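Local structure of Pbp related beta-lactamase (Pyrococcus abyssi, 2QMI) at residues T65-M70 against E256-K261; T163-L168 against E282-G287; K249-R254 against E262-M267. The protein probably acts as a serine peptidase related to penicillin-binding proteins and beta-lactamases, assembling into a self-compartmentalizing octamer. All coordinates share one frame; numbering follows the deposited sequence.

How the interactions relate
All three contacts lie in the beta-lactamase-like part of the chain and rest mainly on buried residues, but interaction 3 reaches partly exposed R254. Interactions 1 and 3 are neighbours, centres about 8 Å apart: loop 256-261 leads into helix 261-267, and I258 CG1 lies 3.6 Å from M250 SD. Interaction 1 is aliphatic packing; interaction 3 adds methionine methyls and the Y251 ring, with charged groups at its edge. Interaction 2, its centre about 15 Å from that of interaction 1 and 17 Å from that of interaction 3, brings a tyrosine hydroxyl close to a glycine backbone among aromatic rings. M70 packs on Y286 and T65 on L168; Y286 and M267 share a backbone hydrogen bond.

Interaction 1: T65-M70 against E256-K261; sequences TALAIM and ESIVSK
L67 reaches from helix 61-74 to the two hydrophobic residues of the loop 256-261, I258 and V259. Its CB touches neither of them, and contact begins one atom further out. With CG anti to the backbone N (chi1 -174°), the chain leans off the helix toward the loop, and CG comes 4.0 Å from I258 CG2. There the side chain forks. CD2 carries on along the same methyl, also 4.0 Å from I258 CG2, while CD1 turns to V259, reaching CG2 at 3.9 Å and CG1 at 4.2 Å. L67 thus has one branch for each loop residue, and its side chain stands at about a right angle to that of I258.

The helix behind this contact has an SxxK pattern, S59 and K62, at its start, consistent with the nucleophile-bearing helix of serine beta-lactamases and penicillin-binding proteins. T65, on another side of that helix, hydrogen-bonds to Y180 and to the carbonyl of A233. I188 of helix 180-189 packs against both L67 and I258.

One turn beyond L67, the M70 side chain meets V259 through its root: CB lies 4.2 Å from V259 CG1, beside the backbone carbon of M70. Two bends along the chain then carry its sulfur and terminal methyl away from the loop, toward M267 and Y286. The loop is also braced internally, since E256 OE2 accepts the backbone N-H of K261 through its anti lone pair, at 2.9 Å and an angle of 165°. S260, in the N-cap position of helix 261-267, directs its OG to E74 on helix 61-74.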
loop_
_atom_site.group_PDB
_atom_site.type_symbol
_atom_site.label_atom_id
_atom_site.label_comp_id
_atom_site.label_asym_id
_atom_site.label_seq_id
_atom_site.Cartn_x
_atom_site.Cartn_y
_atom_site.Cartn_z
ATOM N N THR A 65 -31.724 -4.790 -41.104
ATOM C CA THR A 65 -32.158 -6.172 -41.056
ATOM C C THR A 65 -33.671 -6.253 -41.254
ATOM O O THR A 65 -34.165 -7.138 -41.960
ATOM C CB THR A 65 -31.799 -6.821 -39.705
ATOM O OG1 THR A 65 -30.375 -6.907 -39.577
ATOM C CG2 THR A 65 -32.404 -8.218 -39.600
ATOM N N ALA A 66 -34.406 -5.338 -40.624
ATOM C CA ALA A 66 -35.862 -5.328 -40.734
ATOM C C ALA A 66 -36.304 -4.991 -42.156
ATOM O O ALA A 66 -37.310 -5.515 -42.639
ATOM C CB ALA A 66 -36.456 -4.330 -39.752
ATOM N N LEU A 67 -35.549 -4.124 -42.823
ATOM C CA LEU A 67 -35.871 -3.730 -44.185
ATOM C C LEU A 67 -35.702 -4.928 -45.115
ATOM O O LEU A 67 -36.566 -5.200 -45.955
ATOM C CB LEU A 67 -34.966 -2.574 -44.630
ATOM C CG LEU A 67 -35.258 -1.927 -45.993
ATOM C CD1 LEU A 67 -36.683 -1.376 -46.027
ATOM C CD2 LEU A 67 -34.264 -0.807 -46.238
ATOM N N ALA A 68 -34.591 -5.644 -44.963
ATOM C CA ALA A 68 -34.327 -6.824 -45.782
ATOM C C ALA A 68 -35.504 -7.785 -45.658
ATOM O O ALA A 68 -35.961 -8.363 -46.653
ATOM C CB ALA A 68 -33.051 -7.507 -45.325
ATOM N N ILE A 69 -35.991 -7.944 -44.429
ATOM C CA ILE A 69 -37.117 -8.823 -44.149
ATOM C C ILE A 69 -38.370 -8.345 -44.876
ATOM O O ILE A 69 -39.127 -9.158 -45.398
ATOM C CB ILE A 69 -37.421 -8.889 -42.630
ATOM C CG1 ILE A 69 -36.300 -9.635 -41.899
ATOM C CG2 ILE A 69 -38.769 -9.561 -42.394
ATOM C CD1 ILE A 69 -36.184 -11.128 -42.228
ATOM N N MET A 70 -38.594 -7.030 -44.901
ATOM C CA MET A 70 -39.763 -6.474 -45.580
ATOM C C MET A 70 -39.695 -6.782 -47.068
ATOM O O MET A 70 -40.700 -7.117 -47.689
ATOM C CB MET A 70 -39.837 -4.951 -45.393
ATOM C CG MET A 70 -40.113 -4.472 -43.969
ATOM S SD MET A 70 -41.753 -4.911 -43.323
ATOM C CE MET A 70 -41.360 -6.403 -42.427
ATOM N N GLU A 256 -39.542 4.267 -52.935
ATOM C CA GLU A 256 -39.746 2.831 -53.109
ATOM C C GLU A 256 -38.688 2.051 -53.892
ATOM O O GLU A 256 -39.007 1.077 -54.575
ATOM C CB GLU A 256 -41.134 2.606 -53.727
ATOM C CG GLU A 256 -42.254 3.211 -52.883
ATOM C CD GLU A 256 -43.621 3.128 -53.534
ATOM O OE1 GLU A 256 -43.786 3.696 -54.641
ATOM O OE2 GLU A 256 -44.533 2.505 -52.936
ATOM N N SER A 257 -37.432 2.464 -53.784
ATOM C CA SER A 257 -36.343 1.783 -54.474
ATOM C C SER A 257 -36.068 0.409 -53.850
ATOM O O SER A 257 -35.522 -0.475 -54.516
ATOM C CB SER A 257 -35.047 2.605 -54.395
ATOM O OG SER A 257 -35.190 3.891 -54.972
ATOM N N ILE A 258 -36.435 0.235 -52.578
ATOM C CA ILE A 258 -36.185 -1.031 -51.874
ATOM C C ILE A 258 -37.462 -1.823 -51.619
ATOM O O ILE A 258 -37.502 -3.036 -51.831
ATOM C CB ILE A 258 -35.479 -0.784 -50.508
ATOM C CG1 ILE A 258 -34.409 0.304 -50.658
ATOM C CG2 ILE A 258 -34.839 -2.087 -49.997
ATOM C CD1 ILE A 258 -33.388 0.016 -51.728
ATOM N N VAL A 259 -38.490 -1.132 -51.136
ATOM C CA VAL A 259 -39.784 -1.746 -50.850
ATOM C C VAL A 259 -40.881 -0.712 -51.064
ATOM O O VAL A 259 -40.611 0.488 -51.097
ATOM C CB VAL A 259 -39.894 -2.240 -49.374
ATOM C CG1 VAL A 259 -38.821 -3.274 -49.073
ATOM C CG2 VAL A 259 -39.796 -1.059 -48.414
ATOM N N SER A 260 -42.118 -1.187 -51.205
ATOM C CA SER A 260 -43.270 -0.307 -51.373
ATOM C C SER A 260 -43.512 0.453 -50.069
ATOM O O SER A 260 -43.122 0.003 -48.987
ATOM C CB SER A 260 -44.519 -1.120 -51.730
ATOM O OG SER A 260 -44.381 -1.744 -52.995
ATOM N N LYS A 261 -44.157 1.606 -50.187
ATOM C CA LYS A 261 -44.460 2.468 -49.053
ATOM C C LYS A 261 -45.299 1.774 -47.994
ATOM O O LYS A 261 -45.213 2.102 -46.808
ATOM C CB LYS A 261 -45.182 3.725 -49.545
ATOM C CG LYS A 261 -46.358 3.434 -50.480
ATOM C CD LYS A 261 -46.839 4.707 -51.169
ATOM C CE LYS A 261 -47.712 4.388 -52.382
ATOM N NZ LYS A 261 -48.925 3.614 -51.999
#

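Interaction 2: T163-L168 against E282-G287; sequences TGYVLL and EGYGYG
Y165 of helix 162-176 points its phenol at the turn after strand 283-284, where G287 meets it. Y165 OH and G287 N are only 2.9 Å apart, but the angle is too poor for a hydrogen bond; the hydroxyl is instead bonded to the carbonyl oxygen of L105. Y284 OH and Y286 OH likewise look elsewhere, to H302 NE2 and H102 ND1 respectively.

The remaining contacts across the pair are van der Waals. Y165 OH lies 3.1 Å from G287 CA, a close approach to a residue that has no side chain and a positive phi of 61°. The same oxygen sits near the plane of the Y284 ring, at its edge, 4.2 Å from CE2. Within the helix, L168 CD1 rests 3.4 Å above the centre of one face of the Y165 ring, which helps to fix its tilt. Ring-to-ring contact comes from a neighbour outside both segments, H107, which lies edge-to-face with Y284 and at about 20° to the plane of Y165.

Y165 also touches K62, and Y284 lies beside the SxxK group of S59, K62, Y160 and H302, consistent with the catalytic cleft of serine beta-lactamases and penicillin-binding proteins.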
loop_
_atom_site.group_PDB
_atom_site.type_symbol
_atom_site.label_atom_id
_atom_site.label_comp_id
_atom_site.label_asym_id
_atom_site.label_seq_id
_atom_site.Cartn_x
_atom_site.Cartn_y
_atom_site.Cartn_z
ATOM N N THR A 163 -30.218 -11.515 -29.714
ATOM C CA THR A 163 -30.218 -12.825 -30.358
ATOM C C THR A 163 -31.413 -12.904 -31.316
ATOM O O THR A 163 -31.420 -13.697 -32.258
ATOM C CB THR A 163 -30.309 -13.957 -29.303
ATOM O OG1 THR A 163 -29.148 -13.920 -28.459
ATOM C CG2 THR A 163 -30.401 -15.320 -29.976
ATOM N N GLY A 164 -32.422 -12.074 -31.067
ATOM C CA GLY A 164 -33.584 -12.050 -31.931
ATOM C C GLY A 164 -33.217 -11.627 -33.347
ATOM O O GLY A 164 -33.712 -12.206 -34.313
ATOM N N TYR A 165 -32.350 -10.627 -33.485
ATOM C CA TYR A 165 -31.961 -10.171 -34.819
ATOM C C TYR A 165 -30.842 -10.992 -35.430
ATOM O O TYR A 165 -30.582 -10.902 -36.628
ATOM C CB TYR A 165 -31.607 -8.680 -34.814
ATOM C CG TYR A 165 -32.836 -7.806 -34.961
ATOM C CD1 TYR A 165 -32.944 -6.886 -36.000
ATOM C CD2 TYR A 165 -33.911 -7.939 -34.080
ATOM C CE1 TYR A 165 -34.101 -6.115 -36.162
ATOM C CE2 TYR A 165 -35.063 -7.183 -34.228
ATOM C CZ TYR A 165 -35.155 -6.274 -35.271
ATOM O OH TYR A 165 -36.305 -5.545 -35.417
ATOM N N VAL A 166 -30.179 -11.790 -34.603
ATOM C CA VAL A 166 -29.144 -12.670 -35.111
ATOM C C VAL A 166 -29.909 -13.743 -35.893
ATOM O O VAL A 166 -29.497 -14.147 -36.984
ATOM C CB VAL A 166 -28.343 -13.324 -33.965
ATOM C CG1 VAL A 166 -27.485 -14.472 -34.510
ATOM C CG2 VAL A 166 -27.458 -12.272 -33.295
ATOM N N LEU A 167 -31.039 -14.174 -35.332
ATOM C CA LEU A 167 -31.892 -15.177 -35.960
ATOM C C LEU A 167 -32.490 -14.630 -37.256
ATOM O O LEU A 167 -32.568 -15.344 -38.259
ATOM C CB LEU A 167 -33.003 -15.603 -34.995
ATOM C CG LEU A 167 -32.508 -16.413 -33.788
ATOM C CD1 LEU A 167 -33.617 -16.566 -32.758
ATOM C CD2 LEU A 167 -32.018 -17.769 -34.260
ATOM N N LEU A 168 -32.911 -13.365 -37.228
ATOM C CA LEU A 168 -33.464 -12.707 -38.408
ATOM C C LEU A 168 -32.396 -12.686 -39.492
ATOM O O LEU A 168 -32.704 -12.764 -40.678
ATOM C CB LEU A 168 -33.881 -11.268 -38.088
ATOM C CG LEU A 168 -35.184 -11.030 -37.322
ATOM C CD1 LEU A 168 -35.332 -9.536 -37.019
ATOM C CD2 LEU A 168 -36.362 -11.525 -38.152
ATOM N N GLU A 282 -44.022 5.697 -26.028
ATOM C CA GLU A 282 -43.171 5.194 -27.100
ATOM C C GLU A 282 -43.270 3.673 -27.164
ATOM O O GLU A 282 -43.434 3.012 -26.142
ATOM C CB GLU A 282 -41.706 5.618 -26.898
ATOM C CG GLU A 282 -41.293 5.865 -25.473
ATOM C CD GLU A 282 -41.577 7.292 -25.016
ATOM O OE1 GLU A 282 -41.078 8.242 -25.660
ATOM O OE2 GLU A 282 -42.292 7.454 -24.005
ATOM N N GLY A 283 -43.184 3.130 -28.374
ATOM C CA GLY A 283 -43.270 1.695 -28.559
ATOM C C GLY A 283 -42.217 1.184 -29.527
ATOM O O GLY A 283 -41.244 1.881 -29.823
ATOM N N TYR A 284 -42.405 -0.035 -30.019
ATOM C CA TYR A 284 -41.455 -0.628 -30.945
ATOM C C TYR A 284 -42.145 -1.111 -32.216
ATOM O O TYR A 284 -43.202 -1.743 -32.165
ATOM C CB TYR A 284 -40.727 -1.813 -30.283
ATOM C CG TYR A 284 -39.320 -2.043 -30.812
ATOM C CD1 TYR A 284 -38.249 -1.277 -30.352
ATOM C CD2 TYR A 284 -39.065 -3.011 -31.790
ATOM C CE1 TYR A 284 -36.953 -1.461 -30.854
ATOM C CE2 TYR A 284 -37.773 -3.206 -32.302
ATOM C CZ TYR A 284 -36.725 -2.425 -31.830
ATOM O OH TYR A 284 -35.455 -2.592 -32.340
ATOM N N GLY A 285 -41.535 -0.788 -33.353
ATOM C CA GLY A 285 -42.046 -1.211 -34.641
ATOM C C GLY A 285 -41.103 -2.289 -35.148
ATOM O O GLY A 285 -40.830 -3.246 -34.433
ATOM N N TYR A 286 -40.599 -2.152 -36.369
ATOM C CA TYR A 286 -39.665 -3.144 -36.901
ATOM C C TYR A 286 -38.235 -2.584 -36.931
ATOM O O TYR A 286 -37.856 -1.869 -37.864
ATOM C CB TYR A 286 -40.087 -3.587 -38.306
ATOM C CG TYR A 286 -41.340 -4.441 -38.347
ATOM C CD1 TYR A 286 -41.831 -5.059 -37.195
ATOM C CD2 TYR A 286 -42.018 -4.659 -39.545
ATOM C CE1 TYR A 286 -42.962 -5.867 -37.238
ATOM C CE2 TYR A 286 -43.148 -5.465 -39.601
ATOM C CZ TYR A 286 -43.618 -6.067 -38.447
ATOM O OH TYR A 286 -44.746 -6.870 -38.498
ATOM N N GLY A 287 -37.449 -2.917 -35.904
ATOM C CA GLY A 287 -36.078 -2.431 -35.824
ATOM C C GLY A 287 -36.103 -0.915 -35.772
ATOM O O GLY A 287 -35.219 -0.237 -36.291
#

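Interaction 3: K249-R254 against E262-M267; sequences KMYIER and EYIEKM
I264 of helix 261-267 wedges into the end of helix 241-252, which a Schellman motif closes: R254, its C-prime residue with positive phi, bonds its N to Y251 O, and D255 N bonds to M250 O. The two consecutive helices are joined by a short loop.

Packing is tight around I264. Its CG2 lies in the plane of the Y251 ring, at the edge, 3.9 Å from CD1. Its CD1 reaches M250 CE and R254 CA, each at 4.0 Å. Because the M250 chain bends at chi3 (78°), that same CE also sits 3.5 Å above the centre of the Y251 ring, so the ring is touched on a face and an edge at once. M267 crosses Y251 at about a right angle, with CE 3.8 Å from OH, a hydroxyl hydrogen-bonded to Y247 OH.

The solvent side is marked by partly exposed R254. Its guanidinium meets I264 CG2 obliquely through NH1, at 3.8 Å, while NH2 forms a salt bridge with E268. Exposed E265 stands off, its OE2 4.7 Å from R254 NE, near enough for a probable electrostatic pull but not touching. Within 249-254, K249 NZ forms a salt bridge with E253, just past the helix end, meeting OE2 at 2.8 Å from 37° out of the carboxylate plane.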
loop_
_atom_site.group_PDB
_atom_site.type_symbol
_atom_site.label_atom_id
_atom_site.label_comp_id
_atom_site.label_asym_id
_atom_site.label_seq_id
_atom_site.Cartn_x
_atom_site.Cartn_y
_atom_site.Cartn_z
ATOM N N LYS A 249 -33.084 9.529 -45.922
ATOM C CA LYS A 249 -33.798 10.132 -47.052
ATOM C C LYS A 249 -34.863 9.180 -47.609
ATOM O O LYS A 249 -35.980 9.587 -47.926
ATOM C CB LYS A 249 -32.785 10.506 -48.145
ATOM C CG LYS A 249 -33.355 11.186 -49.384
ATOM C CD LYS A 249 -32.219 11.581 -50.352
ATOM C CE LYS A 249 -32.744 12.283 -51.615
ATOM N NZ LYS A 249 -33.575 13.503 -51.300
ATOM N N MET A 250 -34.513 7.904 -47.704
ATOM C CA MET A 250 -35.431 6.902 -48.220
ATOM C C MET A 250 -36.714 6.834 -47.389
ATOM O O MET A 250 -37.819 6.878 -47.939
ATOM C CB MET A 250 -34.765 5.525 -48.234
ATOM C CG MET A 250 -35.596 4.475 -48.939
ATOM S SD MET A 250 -35.338 2.822 -48.290
ATOM C CE MET A 250 -36.321 2.925 -46.793
ATOM N N TYR A 251 -36.572 6.720 -46.070
ATOM C CA TYR A 251 -37.740 6.640 -45.199
ATOM C C TYR A 251 -38.567 7.922 -45.261
ATOM O O TYR A 251 -39.785 7.880 -45.434
ATOM C CB TYR A 251 -37.309 6.365 -43.749
ATOM C CG TYR A 251 -36.694 4.992 -43.523
ATOM C CD1 TYR A 251 -37.486 3.846 -43.481
ATOM C CD2 TYR A 251 -35.317 4.846 -43.363
ATOM C CE1 TYR A 251 -36.920 2.580 -43.283
ATOM C CE2 TYR A 251 -34.739 3.588 -43.166
ATOM C CZ TYR A 251 -35.543 2.462 -43.129
ATOM O OH TYR A 251 -34.963 1.222 -42.979
ATOM N N ILE A 252 -37.906 9.063 -45.131
ATOM C CA ILE A 252 -38.606 10.346 -45.161
ATOM C C ILE A 252 -39.463 10.525 -46.416
ATOM O O ILE A 252 -40.683 10.700 -46.327
ATOM C CB ILE A 252 -37.607 11.527 -45.078
ATOM C CG1 ILE A 252 -36.903 11.523 -43.723
ATOM C CG2 ILE A 252 -38.339 12.855 -45.304
ATOM C CD1 ILE A 252 -35.680 12.421 -43.680
ATOM N N GLU A 253 -38.819 10.484 -47.579
ATOM C CA GLU A 253 -39.502 10.665 -48.857
ATOM C C GLU A 253 -40.265 9.413 -49.265
ATOM O O GLU A 253 -40.765 9.312 -50.389
ATOM C CB GLU A 253 -38.481 11.025 -49.937
ATOM C CG GLU A 253 -37.527 12.139 -49.522
ATOM C CD GLU A 253 -36.513 12.475 -50.603
ATOM O OE1 GLU A 253 -35.893 11.537 -51.159
ATOM O OE2 GLU A 253 -36.331 13.678 -50.897
ATOM N N ARG A 254 -40.352 8.467 -48.336
ATOM C CA ARG A 254 -41.041 7.206 -48.564
ATOM C C ARG A 254 -40.792 6.716 -49.978
ATOM O O ARG A 254 -41.720 6.327 -50.701
ATOM C CB ARG A 254 -42.533 7.371 -48.295
ATOM C CG ARG A 254 -42.814 7.973 -46.922
ATOM C CD ARG A 254 -44.224 7.669 -46.470
ATOM N NE ARG A 254 -44.486 8.094 -45.094
ATOM C CZ ARG A 254 -43.676 7.873 -44.057
ATOM N NH1 ARG A 254 -42.516 7.238 -44.218
ATOM N NH2 ARG A 254 -44.049 8.255 -42.844
ATOM N N GLU A 262 -46.116 0.821 -48.419
ATOM C CA GLU A 262 -46.959 0.088 -47.484
ATOM C C GLU A 262 -46.076 -0.627 -46.462
ATOM O O GLU A 262 -46.472 -0.822 -45.316
ATOM C CB GLU A 262 -47.823 -0.937 -48.226
ATOM C CG GLU A 262 -48.934 -0.347 -49.105
ATOM C CD GLU A 262 -48.436 0.686 -50.112
ATOM O OE1 GLU A 262 -47.389 0.453 -50.767
ATOM O OE2 GLU A 262 -49.106 1.735 -50.255
ATOM N N TYR A 263 -44.876 -1.014 -46.882
ATOM C CA TYR A 263 -43.958 -1.712 -45.985
ATOM C C TYR A 263 -43.245 -0.763 -45.032
ATOM O O TYR A 263 -43.101 -1.067 -43.840
ATOM C CB TYR A 263 -42.961 -2.544 -46.800
ATOM C CG TYR A 263 -43.631 -3.770 -47.363
ATOM C CD1 TYR A 263 -43.813 -4.901 -46.572
ATOM C CD2 TYR A 263 -44.207 -3.758 -48.643
ATOM C CE1 TYR A 263 -44.555 -5.985 -47.024
ATOM C CE2 TYR A 263 -44.955 -4.840 -49.106
ATOM C CZ TYR A 263 -45.125 -5.949 -48.286
ATOM O OH TYR A 263 -45.872 -7.022 -48.706
ATOM N N ILE A 264 -42.817 0.388 -45.546
ATOM C CA ILE A 264 -42.150 1.372 -44.703
ATOM C C ILE A 264 -43.082 1.722 -43.542
ATOM O O ILE A 264 -42.647 1.891 -42.399
ATOM C CB ILE A 264 -41.801 2.648 -45.490
ATOM C CG1 ILE A 264 -40.777 2.314 -46.573
ATOM C CG2 ILE A 264 -41.251 3.709 -44.553
ATOM C CD1 ILE A 264 -40.255 3.522 -47.337
ATOM N N GLU A 265 -44.375 1.797 -43.838
ATOM C CA GLU A 265 -45.368 2.116 -42.821
ATOM C C GLU A 265 -45.523 0.991 -41.813
ATOM O O GLU A 265 -45.888 1.224 -40.660
ATOM C CB GLU A 265 -46.706 2.423 -43.483
ATOM C CG GLU A 265 -46.788 3.856 -43.971
ATOM C CD GLU A 265 -47.935 4.075 -44.921
ATOM O OE1 GLU A 265 -49.053 3.568 -44.637
ATOM O OE2 GLU A 265 -47.718 4.767 -45.948
ATOM N N LYS A 266 -45.247 -0.231 -42.246
ATOM C CA LYS A 266 -45.341 -1.367 -41.341
ATOM C C LYS A 266 -44.234 -1.237 -40.298
ATOM O O LYS A 266 -44.443 -1.499 -39.118
ATOM C CB LYS A 266 -45.174 -2.686 -42.104
ATOM C CG LYS A 266 -46.419 -3.152 -42.847
ATOM C CD LYS A 266 -46.284 -4.608 -43.300
ATOM C CE LYS A 266 -47.524 -5.068 -44.052
ATOM N NZ LYS A 266 -47.783 -4.230 -45.255
ATOM N N MET A 267 -43.058 -0.815 -40.751
ATOM C CA MET A 267 -41.902 -0.655 -39.877
ATOM C C MET A 267 -42.067 0.481 -38.873
ATOM O O MET A 267 -41.506 0.426 -37.779
ATOM C CB MET A 267 -40.643 -0.416 -40.719
ATOM C CG MET A 267 -40.284 -1.580 -41.630
ATOM S SD MET A 267 -38.862 -1.241 -42.697
ATOM C CE MET A 267 -37.552 -1.128 -41.474
#